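Local atomic coordinates of arylsulfatase (Pseudoalteromonas sp. MB47, PDB entry 7AJ0), a protein that probably hydrolyses sulfate ester groups of the algal polysaccharide fucoidan, acting as a calcium-binding sulfatase of hexameric assembly. Residues 131-134 with 135-138; 373-376 with 377-381. All coordinates share one frame; numbering follows the deposited sequence.

How the contacts relate
Contact 1 and contact 2 are both helix N-caps, one held by an asparagine and the other by an aspartate. They lie in series along the chain, with centres about 24 Å apart and nearest atoms about 7 Å apart, and they do not touch. Both contacts pack against helix 102-111. W135 of contact 1 packs on T110 and T111, and E138 on T111, while L377, T378 and I380 of contact 2 pack on S105, A108 and L109. That helix begins at C102, a calcium ligand. The side chain of L377 is about 9 Å from the calcium ion. Y381 also bonds through OH to the carbonyl of V139, just beyond contact 1.

Contact 1 of 2, residues 131-134 with 135-138; sequences TQNP and WEKE
The carbonyls of N133 and P134 accept the amides of E136 to E138 as the chain turns into the short helix 134-137, and N133 is its N-cap. E136 N donates to N133 O at 3.1 Å. P134 O receives E138 N at 3.2 Å, in the carbonyl plane, and K137 N only weakly. The capping bond runs from W135 N to N133 OD1, 3.0 Å long and fairly straight at 162°. It closes an Asx turn around P134. The amide nitrogen meets OD1 from well above the carbonyl plane. CG of N133 stands anti to the backbone N (chi1 173°), which brings OD1 to W135 N. N133 ND2 is held by the carbonyl of G165. With an alanine here, W135 N is likely to lose its cap and the G165 carbonyl this donor. The W135 indole turns away toward helix 102-111, and its NE1 bonds to V160 O. E138 forms a salt bridge with R113. On the exposed side, Q132 reaches across to E136 with an extended chain. Q132 NE2 donates to E136 OE2 at 3.0 Å, approaching from above the carboxylate, whose plane is 85° from that of the amide.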
loop_
_atom_site.group_PDB
_atom_site.type_symbol
_atom_site.label_atom_id
_atom_site.label_comp_id
_atom_site.label_asym_id
_atom_site.label_seq_id
_atom_site.Cartn_x
_atom_site.Cartn_y
_atom_site.Cartn_z
ATOM N N THR A 131 7.809 -43.147 3.283
ATOM C CA THR A 131 8.554 -44.135 4.057
ATOM C C THR A 131 7.611 -45.139 4.709
ATOM O O THR A 131 7.796 -46.356 4.585
ATOM C CB THR A 131 9.409 -43.422 5.110
ATOM O OG1 THR A 131 10.550 -42.827 4.474
ATOM C CG2 THR A 131 9.863 -44.388 6.199
ATOM N N GLN A 132 6.591 -44.645 5.410
ATOM C CA GLN A 132 5.598 -45.506 6.032
ATOM C C GLN A 132 4.255 -44.789 6.026
ATOM O O GLN A 132 4.192 -43.556 6.036
ATOM C CB GLN A 132 5.987 -45.886 7.468
ATOM C CG GLN A 132 5.072 -46.931 8.100
ATOM C CD GLN A 132 5.459 -47.273 9.529
ATOM O OE1 GLN A 132 6.165 -46.512 10.194
ATOM N NE2 GLN A 132 5.001 -48.427 10.008
ATOM N N ASN A 133 3.187 -45.570 6.001
ATOM C CA ASN A 133 1.842 -45.016 6.090
ATOM C C ASN A 133 1.665 -44.370 7.455
ATOM O O ASN A 133 1.648 -45.087 8.466
ATOM C CB ASN A 133 0.803 -46.111 5.870
ATOM C CG ASN A 133 -0.616 -45.634 6.128
ATOM O OD1 ASN A 133 -0.882 -44.435 6.210
ATOM N ND2 ASN A 133 -1.538 -46.580 6.256
ATOM N N PRO A 134 1.525 -43.046 7.545
ATOM C CA PRO A 134 1.401 -42.417 8.871
ATOM C C PRO A 134 0.284 -43.001 9.714
ATOM O O PRO A 134 0.365 -42.972 10.950
ATOM C CB PRO A 134 1.134 -40.941 8.540
ATOM C CG PRO A 134 1.634 -40.756 7.145
ATOM C CD PRO A 134 1.412 -42.064 6.449
ATOM N N TRP A 135 -0.757 -43.547 9.085
ATOM C CA TRP A 135 -1.919 -44.007 9.829
ATOM C C TRP A 135 -1.688 -45.324 10.555
ATOM O O TRP A 135 -2.443 -45.637 11.482
ATOM C CB TRP A 135 -3.118 -44.135 8.891
ATOM C CG TRP A 135 -3.917 -42.881 8.834
ATOM C CD1 TRP A 135 -4.025 -42.021 7.782
ATOM C CD2 TRP A 135 -4.706 -42.328 9.891
ATOM N NE1 TRP A 135 -4.844 -40.970 8.117
ATOM C CE2 TRP A 135 -5.275 -41.136 9.406
ATOM C CE3 TRP A 135 -4.990 -42.729 11.199
ATOM C CZ2 TRP A 135 -6.114 -40.341 10.184
ATOM C CZ3 TRP A 135 -5.822 -41.938 11.970
ATOM C CH2 TRP A 135 -6.373 -40.759 11.461
ATOM N N GLU A 136 -0.678 -46.102 10.164
ATOM C CA GLU A 136 -0.326 -47.275 10.960
ATOM C C GLU A 136 0.068 -46.858 12.371
ATOM O O GLU A 136 -0.350 -47.477 13.355
ATOM C CB GLU A 136 0.806 -48.052 10.290
ATOM C CG GLU A 136 0.433 -48.663 8.946
ATOM C CD GLU A 136 1.558 -49.490 8.343
ATOM O OE1 GLU A 136 1.453 -49.867 7.155
ATOM O OE2 GLU A 136 2.547 -49.764 9.056
ATOM N N LYS A 137 0.844 -45.778 12.481
ATOM C CA LYS A 137 1.355 -45.291 13.757
ATOM C C LYS A 137 0.288 -44.554 14.554
ATOM O O LYS A 137 0.202 -44.721 15.776
ATOM C CB LYS A 137 2.561 -44.392 13.471
ATOM C CG LYS A 137 3.162 -43.623 14.627
ATOM C CD LYS A 137 4.298 -42.740 14.077
ATOM C CE LYS A 137 4.925 -41.832 15.129
ATOM N NZ LYS A 137 5.863 -42.553 16.039
ATOM N N GLU A 138 -0.540 -43.753 13.889
ATOM C CA GLU A 138 -1.552 -42.977 14.589
ATOM C C GLU A 138 -2.671 -43.884 15.099
ATOM O O GLU A 138 -2.900 -44.985 14.591
ATOM C CB GLU A 138 -2.123 -41.896 13.671
ATOM C CG GLU A 138 -1.083 -40.930 13.115
ATOM C CD GLU A 138 -0.298 -40.219 14.202
ATOM O OE1 GLU A 138 0.923 -40.010 14.022
ATOM O OE2 GLU A 138 -0.904 -39.875 15.239
#

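Contact 2 of 2, residues 373-376 with 377-381; sequences GLMD and LTDIY
D379 OD2 is gripped by two donors, D376 N at 2.9 Å and the side-chain amide of Q405. D376 N meets it from above the carboxylate plane, 57° out of it. The other oxygen, OD1, forms a salt bridge with R418 and accepts from I403 N. These partners fix the rotation of a buried carboxylate and probably stabilise its charge. D376 OD1 accepts from T378 N, 3.0 Å away and nearly straight at 166°, on the anti side of the carboxylate. D376 and D379 form a capping box at the start of helix 377-387, with D376 as N-cap and D379 OD2 taking D376 N. With chi1 at -163°, the D376 carboxylate swings away from its own backbone N and sets OD1 in front of T378 N. D379 N also donates to D376 O at 3.0 Å. M375 runs antiparallel alongside D379, with CG 3.8 Å from D379 OD2. M375 CE ends 4.0 Å from I380 CG1, the side chains nearly perpendicular. M375 belongs to strand 375-376, which runs parallel to strand 91-97. L377 touches S105 of helix 102-111 and T323 of strand 318-324; I380 touches L109 and I321 of the same two elements.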
loop_
_atom_site.group_PDB
_atom_site.type_symbol
_atom_site.label_atom_id
_atom_site.label_comp_id
_atom_site.label_asym_id
_atom_site.label_seq_id
_atom_site.Cartn_x
_atom_site.Cartn_y
_atom_site.Cartn_z
ATOM N N GLY A 373 -13.850 -20.110 27.157
ATOM C CA GLY A 373 -12.674 -20.878 27.517
ATOM C C GLY A 373 -12.035 -21.550 26.315
ATOM O O GLY A 373 -12.705 -21.957 25.367
ATOM N N LEU A 374 -10.712 -21.672 26.366
ATOM C CA LEU A 374 -9.970 -22.190 25.226
ATOM C C LEU A 374 -10.271 -23.668 25.010
ATOM O O LEU A 374 -10.294 -24.462 25.951
ATOM C CB LEU A 374 -8.469 -21.998 25.437
ATOM C CG LEU A 374 -7.956 -20.562 25.543
ATOM C CD1 LEU A 374 -6.427 -20.563 25.604
ATOM C CD2 LEU A 374 -8.451 -19.710 24.390
ATOM N N MET A 375 -10.502 -24.036 23.750
ATOM C CA MET A 375 -10.732 -25.428 23.389
ATOM C C MET A 375 -10.232 -25.659 21.971
ATOM O O MET A 375 -10.211 -24.743 21.146
ATOM C CB MET A 375 -12.210 -25.808 23.507
ATOM C CG MET A 375 -12.478 -27.274 23.217
ATOM S SD MET A 375 -13.912 -27.925 24.088
ATOM C CE MET A 375 -14.040 -29.555 23.350
ATOM N N ASP A 376 -9.836 -26.902 21.700
ATOM C CA ASP A 376 -9.165 -27.293 20.469
ATOM C C ASP A 376 -9.910 -28.467 19.849
ATOM O O ASP A 376 -10.685 -29.155 20.515
ATOM C CB ASP A 376 -7.697 -27.671 20.760
ATOM C CG ASP A 376 -6.826 -27.687 19.517
ATOM O OD1 ASP A 376 -7.114 -28.464 18.582
ATOM O OD2 ASP A 376 -5.839 -26.920 19.480
ATOM N N LEU A 377 -9.674 -28.693 18.553
ATOM C CA LEU A 377 -10.221 -29.888 17.918
ATOM C C LEU A 377 -9.629 -31.159 18.519
ATOM O O LEU A 377 -10.318 -32.182 18.612
ATOM C CB LEU A 377 -9.967 -29.867 16.412
ATOM C CG LEU A 377 -10.903 -29.030 15.541
ATOM C CD1 LEU A 377 -10.463 -29.120 14.083
ATOM C CD2 LEU A 377 -12.351 -29.463 15.691
ATOM N N THR A 378 -8.357 -31.124 18.920
ATOM C CA THR A 378 -7.775 -32.280 19.588
ATOM C C THR A 378 -8.439 -32.549 20.934
ATOM O O THR A 378 -8.358 -33.674 21.437
ATOM C CB THR A 378 -6.272 -32.088 19.792
ATOM O OG1 THR A 378 -6.038 -30.905 20.567
ATOM C CG2 THR A 378 -5.558 -31.970 18.455
ATOM N N ASP A 379 -9.092 -31.544 21.524
ATOM C CA ASP A 379 -9.782 -31.753 22.791
ATOM C C ASP A 379 -11.048 -32.582 22.608
ATOM O O ASP A 379 -11.461 -33.291 23.532
ATOM C CB ASP A 379 -10.114 -30.409 23.439
ATOM C CG ASP A 379 -8.873 -29.619 23.817
ATOM O OD1 ASP A 379 -7.778 -30.218 23.868
ATOM O OD2 ASP A 379 -8.994 -28.401 24.071
ATOM N N ILE A 380 -11.683 -32.500 21.437
ATOM C CA ILE A 380 -12.819 -33.372 21.155
ATOM C C ILE A 380 -12.365 -34.825 21.132
ATOM O O ILE A 380 -13.024 -35.713 21.686
ATOM C CB ILE A 380 -13.490 -32.971 19.830
ATOM C CG1 ILE A 380 -14.009 -31.533 19.910
ATOM C CG2 ILE A 380 -14.625 -33.934 19.500
ATOM C CD1 ILE A 380 -14.400 -30.939 18.567
ATOM N N TYR A 381 -11.227 -35.086 20.485
ATOM C CA TYR A 381 -10.657 -36.428 20.466
ATOM C C TYR A 381 -10.402 -36.933 21.878
ATOM O O TYR A 381 -10.854 -38.021 22.252
ATOM C CB TYR A 381 -9.367 -36.404 19.641
ATOM C CG TYR A 381 -8.502 -37.638 19.727
ATOM C CD1 TYR A 381 -7.624 -37.822 20.788
ATOM C CD2 TYR A 381 -8.532 -38.599 18.729
ATOM C CE1 TYR A 381 -6.822 -38.936 20.862
ATOM C CE2 TYR A 381 -7.732 -39.718 18.795
ATOM C CZ TYR A 381 -6.879 -39.882 19.863
ATOM O OH TYR A 381 -6.081 -40.998 19.935
#